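PDB 3NYY: putative glycyl-glycine endopeptidase lytM, which probably acts as a metalloendopeptidase of the M23 family and carries a helical N-terminal region packed against its beta-rich peptidase domain. Local coordinates for residues D17-P22 with E229-P234; P11-P16 with I221-G226; P37-G42 with S83-W88. One frame throughout, in Å; residues are numbered along the deposited sequence. Where two conformers were deposited one is given.

Contact 1. Residues D17-P22 with E229-P234; sequences DFRRQP and EISVNP. With SO4 (sulfate ion), chain E.
The carbonyl oxygen of Ser231 is the best-held polar atom, with two nitrogens of one guanidinium on it. Arg19 NE meets Ser231 O at 2.8 Å, nearly along the C=O axis, and Arg19 NH2 adds a weak second bond. NH2 also gives a hydrogen to Ser231 OG at 2.9 Å, in the guanidinium plane, so the arginine takes the serine side-on, one nitrogen to each oxygen. A bend at chi3 (68°) in an otherwise extended chain brings the guanidinium to Ser231. Ile230 CG2 lies 3.5 Å above one guanidinium face, offset toward the rim, probably restricting its tilt. Arg19 NH1 bonds an oxygen of a sulfate, probably from the crystallisation liquor; that ion also binds Arg117, whose like charge comes close to NH1. Ser231 OG has a further partner in Glu126.

The helix end is tied down next. Backbone Asn233 N donates to Arg19 O at 2.8 Å, and Asn233 ND2 reaches Arg20 O at 3.0 Å from above the carbonyl plane. Asparagine suits the place because its short amide serves both ways: ND2 also meets Asp111, while OD1 caps Tyr235 N at the start of helix 235-240. Gln21 leaves the helix with positive phi (59°). Its side chain folds back so that NE2 bonds Phe18 O and lies 3.7 Å above the centre of the Phe18 ring. A water joins Gln21 OE1 to Asn233 O. Phe18 CE2 touches Val232 CG1 at 4.2 Å, the apolar part of the join.

Carbonyls of the ending helix and the strand thus find donors across a largely buried seam between the N-terminal helices and the peptidase sheet, and Glu126, bonded to Ser231 OG, may help to balance the arginine's charge.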
loop_
_atom_site.group_PDB
_atom_site.type_symbol
_atom_site.label_atom_id
_atom_site.label_comp_id
_atom_site.label_asym_id
_atom_site.label_seq_id
_atom_site.Cartn_x
_atom_site.Cartn_y
_atom_site.Cartn_z
ATOM N N ASP A 17 7.963 14.854 12.742
ATOM C CA ASP A 17 6.583 15.166 12.404
ATOM C C ASP A 17 6.476 15.931 11.063
ATOM O O ASP A 17 5.522 15.731 10.335
ATOM C CB ASP A 17 5.890 15.986 13.504
ATOM C CG ASP A 17 5.618 15.199 14.762
ATOM O OD1 ASP A 17 5.554 13.957 14.729
ATOM O OD2 ASP A 17 5.456 15.839 15.816
ATOM N N PHE A 18 7.454 16.774 10.730
ATOM C CA PHE A 18 7.474 17.378 9.420
ATOM C C PHE A 18 7.673 16.313 8.335
ATOM O O PHE A 18 6.971 16.296 7.313
ATOM C CB PHE A 18 8.545 18.457 9.330
ATOM C CG PHE A 18 8.633 19.083 7.979
ATOM C CD1 PHE A 18 7.767 20.127 7.628
ATOM C CD2 PHE A 18 9.516 18.600 7.022
ATOM C CE1 PHE A 18 7.841 20.713 6.361
ATOM C CE2 PHE A 18 9.570 19.167 5.746
ATOM C CZ PHE A 18 8.725 20.228 5.413
ATOM N N ARG A 19 8.622 15.427 8.550
ATOM C CA ARG A 19 8.898 14.409 7.535
ATOM C C ARG A 19 7.697 13.537 7.245
ATOM O O ARG A 19 7.487 13.107 6.104
ATOM C CB ARG A 19 10.104 13.569 7.897
ATOM C CG ARG A 19 11.368 14.351 7.985
ATOM C CD ARG A 19 12.528 13.480 8.440
ATOM N NE ARG A 19 12.889 12.494 7.419
ATOM C CZ ARG A 19 13.781 11.525 7.557
ATOM N NH1 ARG A 19 14.450 11.346 8.707
ATOM N NH2 ARG A 19 14.045 10.698 6.542
ATOM N N ARG A 20 6.911 13.277 8.298
ATOM C CA ARG A 20 5.710 12.444 8.153
ATOM C C ARG A 20 4.567 13.096 7.360
ATOM O O ARG A 20 3.753 12.396 6.770
ATOM C CB ARG A 20 5.253 11.996 9.546
ATOM C CG ARG A 20 3.991 11.089 9.549
ATOM C CD ARG A 20 3.746 10.427 10.899
ATOM N NE ARG A 20 3.773 11.401 11.992
ATOM C CZ ARG A 20 2.727 12.047 12.479
ATOM N NH1 ARG A 20 1.502 11.843 12.003
ATOM N NH2 ARG A 20 2.909 12.951 13.440
ATOM N N GLN A 21 4.511 14.433 7.344
ATOM C CA GLN A 21 3.525 15.219 6.586
ATOM C C GLN A 21 2.099 14.900 6.995
ATOM O O GLN A 21 1.317 14.442 6.189
ATOM C CB GLN A 21 3.718 15.016 5.085
ATOM C CG GLN A 21 5.050 15.439 4.558
ATOM C CD GLN A 21 5.170 16.898 4.189
ATOM O OE1 GLN A 21 4.511 17.377 3.256
ATOM N NE2 GLN A 21 6.046 17.637 4.942
ATOM N N PRO A 22 1.758 15.104 8.279
ATOM C CA PRO A 22 0.424 14.657 8.753
ATOM C C PRO A 22 -0.673 15.583 8.208
ATOM O O PRO A 22 -0.749 16.727 8.615
ATOM C CB PRO A 22 0.552 14.762 10.260
ATOM C CG PRO A 22 1.607 15.750 10.521
ATOM C CD PRO A 22 2.552 15.699 9.360
ATOM N N GLU A 229 20.718 15.218 2.158
ATOM C CA GLU A 229 19.425 15.126 1.485
ATOM C C GLU A 229 18.543 14.305 2.390
ATOM O O GLU A 229 18.923 13.196 2.775
ATOM C CB GLU A 229 19.574 14.456 0.127
ATOM C CG GLU A 229 20.359 15.321 -0.869
ATOM C CD GLU A 229 19.547 16.391 -1.499
ATOM O OE1 GLU A 229 18.370 16.545 -1.142
ATOM O OE2 GLU A 229 20.094 17.135 -2.326
ATOM N N ILE A 230 17.397 14.874 2.753
ATOM C CA ILE A 230 16.464 14.308 3.742
ATOM C C ILE A 230 15.192 13.905 3.022
ATOM O O ILE A 230 14.535 14.757 2.429
ATOM C CB ILE A 230 16.039 15.351 4.837
ATOM C CG1 ILE A 230 17.256 16.021 5.484
ATOM C CG2 ILE A 230 15.090 14.742 5.903
ATOM C CD1 ILE A 230 18.148 15.077 6.251
ATOM N N SER A 231 14.819 12.637 3.118
ATOM C CA SER A 231 13.548 12.209 2.562
ATOM C C SER A 231 12.359 12.697 3.415
ATOM O O SER A 231 12.418 12.748 4.652
ATOM C CB SER A 231 13.518 10.681 2.451
ATOM O OG SER A 231 13.660 10.064 3.743
ATOM N N VAL A 232 11.281 13.039 2.715
ATOM C CA VAL A 232 9.992 13.407 3.332
ATOM C C VAL A 232 8.891 12.586 2.698
ATOM O O VAL A 232 9.042 12.109 1.569
ATOM C CB VAL A 232 9.700 14.937 3.191
ATOM C CG1 VAL A 232 10.856 15.736 3.772
ATOM C CG2 VAL A 232 9.440 15.314 1.747
ATOM N N ASN A 233 7.789 12.425 3.411
ATOM C CA ASN A 233 6.693 11.578 2.951
ATOM C C ASN A 233 5.998 12.148 1.723
ATOM O O ASN A 233 5.352 13.204 1.827
ATOM C CB ASN A 233 5.697 11.394 4.096
ATOM C CG ASN A 233 4.672 10.311 3.845
ATOM O OD1 ASN A 233 4.748 9.560 2.842
ATOM N ND2 ASN A 233 3.719 10.156 4.823
ATOM N N PRO A 234 6.032 11.417 0.572
ATOM C CA PRO A 234 5.309 11.949 -0.578
ATOM C C PRO A 234 3.822 11.637 -0.573
ATOM O O PRO A 234 3.104 12.141 -1.423
ATOM C CB PRO A 234 5.939 11.188 -1.763
ATOM C CG PRO A 234 7.205 10.625 -1.241
ATOM C CD PRO A 234 6.909 10.292 0.192
HETATM S S SO4 E . 17.663 9.037 9.414
HETATM O O1 SO4 E . 16.732 9.782 8.584
HETATM O O2 SO4 E . 18.807 8.658 8.586
HETATM O O3 SO4 E . 18.070 9.873 10.545
HETATM O O4 SO4 E . 17.024 7.825 9.936
HETATM O O HOH W 1 3.586 15.175 1.120
#

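Contact 2. Residues P11-P16 with I221-G226; sequences PVVSQP and IYLKEG
Hydrogen bonds gather at one carboxylate. Glu225 leaves the end of strand 216-225 with CG anti to the backbone N (chi1 -176°) and stays extended beyond it, a reach that carries the carboxylate to the loop. Its OE2 receives the hydroxyl of Ser14 at 2.6 Å on the syn lone pair. Its OE1 accepts Ser14 N at 3.2 Å, approached from above the carboxylate plane, so a single serine is held by both side chain and backbone. A water donates to Glu225 OE1 at 2.6 Å and takes a weak bond from Val13 N. Pro11 CB lies 3.3 Å from Glu225 OE1.

Apolar contact lies deeper, beside this polar end. Val13 CG1 rests 3.8 Å from Leu223 CB, and its other methyl, CG2, is 3.9 Å from Leu223 CD1; the two side chains cross at about a right angle. A branched valine lets both methyls be used at once.

Backbone order within the loop presents these groups. Val12 to Gln15 form a type I turn closed by Gln15 N to Val12 O at 3.0 Å, and Gln15, at the N-cap position of helix 16-20, bonds through NE2 back to Pro11 O.

The result is a type I turn whose Ser14 amide and hydroxyl are received by a strand-end glutamate, joining the N-terminal region to the antiparallel sheet of the M23 peptidase fold.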
loop_
_atom_site.group_PDB
_atom_site.type_symbol
_atom_site.label_atom_id
_atom_site.label_comp_id
_atom_site.label_asym_id
_atom_site.label_seq_id
_atom_site.Cartn_x
_atom_site.Cartn_y
_atom_site.Cartn_z
ATOM N N PRO A 11 15.874 23.833 12.632
ATOM C CA PRO A 11 15.572 23.467 11.247
ATOM C C PRO A 11 14.448 22.432 11.199
ATOM O O PRO A 11 14.429 21.463 12.005
ATOM C CB PRO A 11 16.901 22.877 10.755
ATOM C CG PRO A 11 17.935 23.552 11.618
ATOM C CD PRO A 11 17.300 23.618 12.954
ATOM N N VAL A 12 13.484 22.659 10.308
ATOM C CA VAL A 12 12.253 21.864 10.361
ATOM C C VAL A 12 12.330 20.575 9.550
ATOM O O VAL A 12 11.693 19.596 9.904
ATOM C CB VAL A 12 11.036 22.719 9.961
ATOM C CG1 VAL A 12 9.717 21.942 10.164
ATOM C CG2 VAL A 12 11.005 24.008 10.827
ATOM N N VAL A 13 13.144 20.543 8.492
ATOM C CA VAL A 13 13.155 19.394 7.556
ATOM C C VAL A 13 13.449 18.058 8.241
ATOM O O VAL A 13 12.779 17.057 7.947
ATOM C CB VAL A 13 14.085 19.630 6.348
ATOM C CG1 VAL A 13 14.161 18.391 5.450
ATOM C CG2 VAL A 13 13.542 20.853 5.510
ATOM N N SER A 14 14.392 18.028 9.178
ATOM C CA SER A 14 14.722 16.778 9.878
ATOM C C SER A 14 13.828 16.430 11.059
ATOM O O SER A 14 14.001 15.357 11.670
ATOM C CB SER A 14 16.190 16.778 10.308
ATOM O OG SER A 14 16.474 17.859 11.135
ATOM N N GLN A 15 12.843 17.268 11.377
ATOM C CA GLN A 15 11.933 16.942 12.475
ATOM C C GLN A 15 10.996 15.821 12.019
ATOM O O GLN A 15 10.367 15.912 10.963
ATOM C CB GLN A 15 11.127 18.165 12.930
ATOM C CG GLN A 15 12.060 19.307 13.407
ATOM C CD GLN A 15 11.336 20.542 13.962
ATOM O OE1 GLN A 15 10.185 20.473 14.351
ATOM N NE2 GLN A 15 12.008 21.697 13.927
ATOM N N PRO A 16 10.899 14.754 12.818
ATOM C CA PRO A 16 10.082 13.610 12.392
ATOM C C PRO A 16 8.634 13.952 12.013
ATOM O O PRO A 16 8.110 13.383 11.034
ATOM C CB PRO A 16 10.093 12.719 13.617
ATOM C CG PRO A 16 11.441 12.973 14.220
ATOM C CD PRO A 16 11.643 14.444 14.045
ATOM N N ILE A 221 10.794 12.145 -2.296
ATOM C CA ILE A 221 10.988 13.622 -2.326
ATOM C C ILE A 221 12.021 13.922 -1.269
ATOM O O ILE A 221 11.846 13.535 -0.092
ATOM C CB ILE A 221 9.687 14.374 -2.030
ATOM C CG1 ILE A 221 8.627 14.007 -3.047
ATOM C CG2 ILE A 221 9.934 15.930 -2.070
ATOM C CD1 ILE A 221 7.208 14.564 -2.816
ATOM N N TYR A 222 13.024 14.692 -1.671
ATOM C CA TYR A 222 14.133 15.019 -0.782
ATOM C C TYR A 222 14.366 16.521 -0.711
ATOM O O TYR A 222 14.388 17.225 -1.746
ATOM C CB TYR A 222 15.455 14.363 -1.245
ATOM C CG TYR A 222 15.454 12.859 -1.186
ATOM C CD1 TYR A 222 14.783 12.115 -2.151
ATOM C CD2 TYR A 222 16.086 12.176 -0.154
ATOM C CE1 TYR A 222 14.783 10.731 -2.112
ATOM C CE2 TYR A 222 16.084 10.778 -0.106
ATOM C CZ TYR A 222 15.436 10.074 -1.091
ATOM O OH TYR A 222 15.423 8.667 -1.015
ATOM N N LEU A 223 14.592 16.998 0.511
ATOM C CA LEU A 223 15.001 18.381 0.755
ATOM C C LEU A 223 16.349 18.382 1.420
ATOM O O LEU A 223 16.634 17.551 2.253
ATOM C CB LEU A 223 14.002 19.051 1.692
ATOM C CG LEU A 223 12.572 19.265 1.145
ATOM C CD1 LEU A 223 11.695 19.938 2.254
ATOM C CD2 LEU A 223 12.600 20.027 -0.109
ATOM N N LYS A 224 17.166 19.349 1.046
ATOM C CA LYS A 224 18.518 19.452 1.569
ATOM C C LYS A 224 18.528 20.243 2.869
ATOM O O LYS A 224 17.907 21.299 2.964
ATOM C CB LYS A 224 19.436 20.047 0.510
ATOM C CG LYS A 224 20.905 19.621 0.725
ATOM C CD LYS A 224 21.790 19.875 -0.491
ATOM C CE LYS A 224 23.237 19.448 -0.190
ATOM N NZ LYS A 224 24.124 19.767 -1.364
ATOM N N GLU A 225 19.174 19.693 3.901
ATOM C CA GLU A 225 19.353 20.370 5.180
ATOM C C GLU A 225 20.821 20.232 5.550
ATOM O O GLU A 225 21.353 19.115 5.706
ATOM C CB GLU A 225 18.464 19.762 6.249
ATOM C CG GLU A 225 18.546 20.499 7.567
ATOM C CD GLU A 225 17.559 19.975 8.627
ATOM O OE1 GLU A 225 16.406 20.427 8.635
ATOM O OE2 GLU A 225 17.947 19.131 9.450
ATOM N N GLY A 226 21.519 21.358 5.606
ATOM C CA GLY A 226 22.964 21.308 5.659
ATOM C C GLY A 226 23.465 20.590 4.403
ATOM O O GLY A 226 22.990 20.821 3.272
HETATM O O HOH W 2 15.541 22.613 7.469
#

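Contact 3. Residues P37-G42 with S83-W88; sequences PGRDVG and SCRAIW. With SO4 (sulfate ion), chain F.
The helical segments 37-42 and 83-88 run closer to antiparallel than parallel, their axes 7.5 Å apart at closest approach and their directions 127° apart. This is a glycine-mediated close crossing within the helical N-terminal region, and the CA atoms come nearest at Gly38 and Arg85, 4.0 Å apart. A beta-carbon on Gly38 would point into the other helix and clash with Arg85 CA, so glycine, with no side chain, suits this close spacing.

Cysteine is small enough to fit beside it. Cys84 CB lies 3.2 Å from Gly38 O, and its SG, anti to the carbonyl carbon, reaches Gly42 CA at 3.7 Å; two glycines one turn apart thus both meet the Cys84 side chain. At the other end the broad Trp88 covers the opening turn of helix 37-48. Its CB packs against Gly38 N and against Pro37 CG, a proline well suited to a helix's first turn, where its missing N-H costs no helical bond. The indole NE1 is bonded by Gln21.

Charged groups flank the crossing. Arg39 and Arg85 lie side by side, pointing the same way, with Arg85 NH2 beside the aliphatic part of Arg39, 3.7 Å from its CB. Their like charges are probably eased by separate partners: Arg39 NE and NH2 both grip Asp40 OD1, while Arg85 NH2 has a salt bridge to Asp36 and, with NH1, bonds a sulfate at the guanidinium edge.

Val41 completes the apolar side by a CH-pi contact: its CG1, in the crowded position between the backbone N and the carbonyl carbon (chi1 78°), stands 3.9 Å from the centroid of the Trp88 five-membered ring, 17° off the normal.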
loop_
_atom_site.group_PDB
_atom_site.type_symbol
_atom_site.label_atom_id
_atom_site.label_comp_id
_atom_site.label_asym_id
_atom_site.label_seq_id
_atom_site.Cartn_x
_atom_site.Cartn_y
_atom_site.Cartn_z
ATOM N N PRO A 37 -0.752 25.956 -1.527
ATOM C CA PRO A 37 -0.930 24.827 -0.607
ATOM C C PRO A 37 0.212 24.646 0.367
ATOM O O PRO A 37 -0.053 24.283 1.540
ATOM C CB PRO A 37 -1.079 23.623 -1.541
ATOM C CG PRO A 37 -0.339 24.063 -2.770
ATOM C CD PRO A 37 -0.646 25.508 -2.923
ATOM N N GLY A 38 1.451 24.931 -0.054
ATOM C CA GLY A 38 2.604 24.845 0.846
ATOM C C GLY A 38 2.457 25.807 2.027
ATOM O O GLY A 38 2.684 25.449 3.207
ATOM N N ARG A 39 2.069 27.033 1.742
ATOM C CA ARG A 39 1.841 28.004 2.803
ATOM C C ARG A 39 0.782 27.519 3.772
ATOM O O ARG A 39 0.977 27.617 4.987
ATOM C CB ARG A 39 1.400 29.353 2.244
ATOM C CG ARG A 39 1.383 30.446 3.276
ATOM C CD ARG A 39 0.579 31.655 2.795
ATOM N NE ARG A 39 -0.861 31.350 2.846
ATOM C CZ ARG A 39 -1.848 32.261 2.767
ATOM N NH1 ARG A 39 -1.561 33.540 2.616
ATOM N NH2 ARG A 39 -3.113 31.872 2.886
ATOM N N ASP A 40 -0.361 27.089 3.242
ATOM C CA ASP A 40 -1.512 26.753 4.077
ATOM C C ASP A 40 -1.289 25.495 4.905
ATOM O O ASP A 40 -1.620 25.478 6.090
ATOM C CB ASP A 40 -2.782 26.683 3.244
ATOM C CG ASP A 40 -3.197 28.044 2.699
ATOM O OD1 ASP A 40 -2.608 29.082 3.096
ATOM O OD2 ASP A 40 -4.129 28.060 1.859
ATOM N N VAL A 41 -0.635 24.489 4.334
ATOM C CA VAL A 41 -0.299 23.292 5.126
ATOM C C VAL A 41 0.737 23.638 6.215
ATOM O O VAL A 41 0.662 23.175 7.362
ATOM C CB VAL A 41 0.133 22.073 4.254
ATOM C CG1 VAL A 41 1.614 22.197 3.744
ATOM C CG2 VAL A 41 -0.181 20.789 5.006
ATOM N N GLY A 42 1.671 24.512 5.886
ATOM C CA GLY A 42 2.647 24.999 6.844
ATOM C C GLY A 42 1.989 25.721 8.010
ATOM O O GLY A 42 2.362 25.509 9.155
ATOM N N SER A 83 10.416 25.323 2.702
ATOM C CA SER A 83 10.414 23.869 2.723
ATOM C C SER A 83 9.026 23.297 2.388
ATOM O O SER A 83 8.914 22.356 1.588
ATOM C CB SER A 83 10.937 23.290 4.051
ATOM O OG SER A 83 12.284 23.709 4.255
ATOM N N CYS A 84 7.975 23.878 2.979
ATOM C CA CYS A 84 6.604 23.453 2.701
ATOM C C CYS A 84 6.272 23.671 1.218
ATOM O O CYS A 84 5.747 22.754 0.575
ATOM C CB CYS A 84 5.605 24.196 3.559
ATOM S SG CYS A 84 5.793 23.914 5.343
ATOM N N ARG A 85 6.587 24.846 0.681
ATOM C CA ARG A 85 6.306 25.103 -0.732
ATOM C C ARG A 85 7.146 24.232 -1.680
ATOM O O ARG A 85 6.687 23.833 -2.754
ATOM C CB ARG A 85 6.503 26.582 -1.050
ATOM C CG ARG A 85 5.431 27.504 -0.435
ATOM C CD ARG A 85 5.754 28.903 -0.843
ATOM N NE ARG A 85 4.730 29.817 -0.363
ATOM C CZ ARG A 85 4.935 30.941 0.314
ATOM N NH1 ARG A 85 6.152 31.368 0.620
ATOM N NH2 ARG A 85 3.880 31.674 0.684
ATOM N N ALA A 86 8.364 23.872 -1.263
ATOM C CA ALA A 86 9.221 23.020 -2.103
ATOM C C ALA A 86 8.538 21.651 -2.310
ATOM O O ALA A 86 8.662 21.071 -3.385
ATOM C CB ALA A 86 10.594 22.834 -1.463
ATOM N N ILE A 87 7.844 21.116 -1.300
ATOM C CA ILE A 87 7.135 19.847 -1.412
ATOM C C ILE A 87 5.839 19.987 -2.219
ATOM O O ILE A 87 5.530 19.141 -3.052
ATOM C CB ILE A 87 6.826 19.250 -0.039
ATOM C CG1 ILE A 87 8.125 18.947 0.691
ATOM C CG2 ILE A 87 5.961 17.935 -0.070
ATOM C CD1 ILE A 87 7.887 18.697 2.173
ATOM N N TRP A 88 5.084 21.046 -1.929
ATOM C CA TRP A 88 3.670 21.147 -2.339
ATOM C C TRP A 88 3.454 21.993 -3.582
ATOM O O TRP A 88 2.597 21.642 -4.386
ATOM C CB TRP A 88 2.779 21.689 -1.200
ATOM C CG TRP A 88 2.625 20.701 -0.113
ATOM C CD1 TRP A 88 3.527 20.449 0.864
ATOM C CD2 TRP A 88 1.539 19.786 0.068
ATOM N NE1 TRP A 88 3.054 19.403 1.674
ATOM C CE2 TRP A 88 1.839 18.999 1.202
ATOM C CE3 TRP A 88 0.351 19.546 -0.612
ATOM C CZ2 TRP A 88 0.996 18.000 1.657
ATOM C CZ3 TRP A 88 -0.536 18.569 -0.104
ATOM C CH2 TRP A 88 -0.195 17.797 0.997
HETATM S S SO4 F . 5.860 34.525 2.358
HETATM O O1 SO4 F . 5.182 33.268 2.695
HETATM O O2 SO4 F . 7.065 34.230 1.591
HETATM O O3 SO4 F . 4.947 35.350 1.592
HETATM O O4 SO4 F . 6.210 35.125 3.648
#

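Contacts 1 and 2 both join the N-terminal region to the peptidase sheet, on the neighbouring strands 228-232 and 216-225, which pair through Ile230 with Leu223 and Val232 with Ile221. Contact 3 lies wholly among N-terminal helices, yet its helix 77-88 touches both: Ile87 packs on Phe18 and Val232 of contact 1, while Ser83 meets Val13 and Ala86 meets Leu223 of contact 2. Contacts 1 and 3 are buried, whereas contact 2 is only partly so. Their chemistry follows: contact 1 pairs backbone carbonyls with side-chain and backbone donors, contact 2 uses a carboxylate near the surface, and contact 3 relies on close apolar fit.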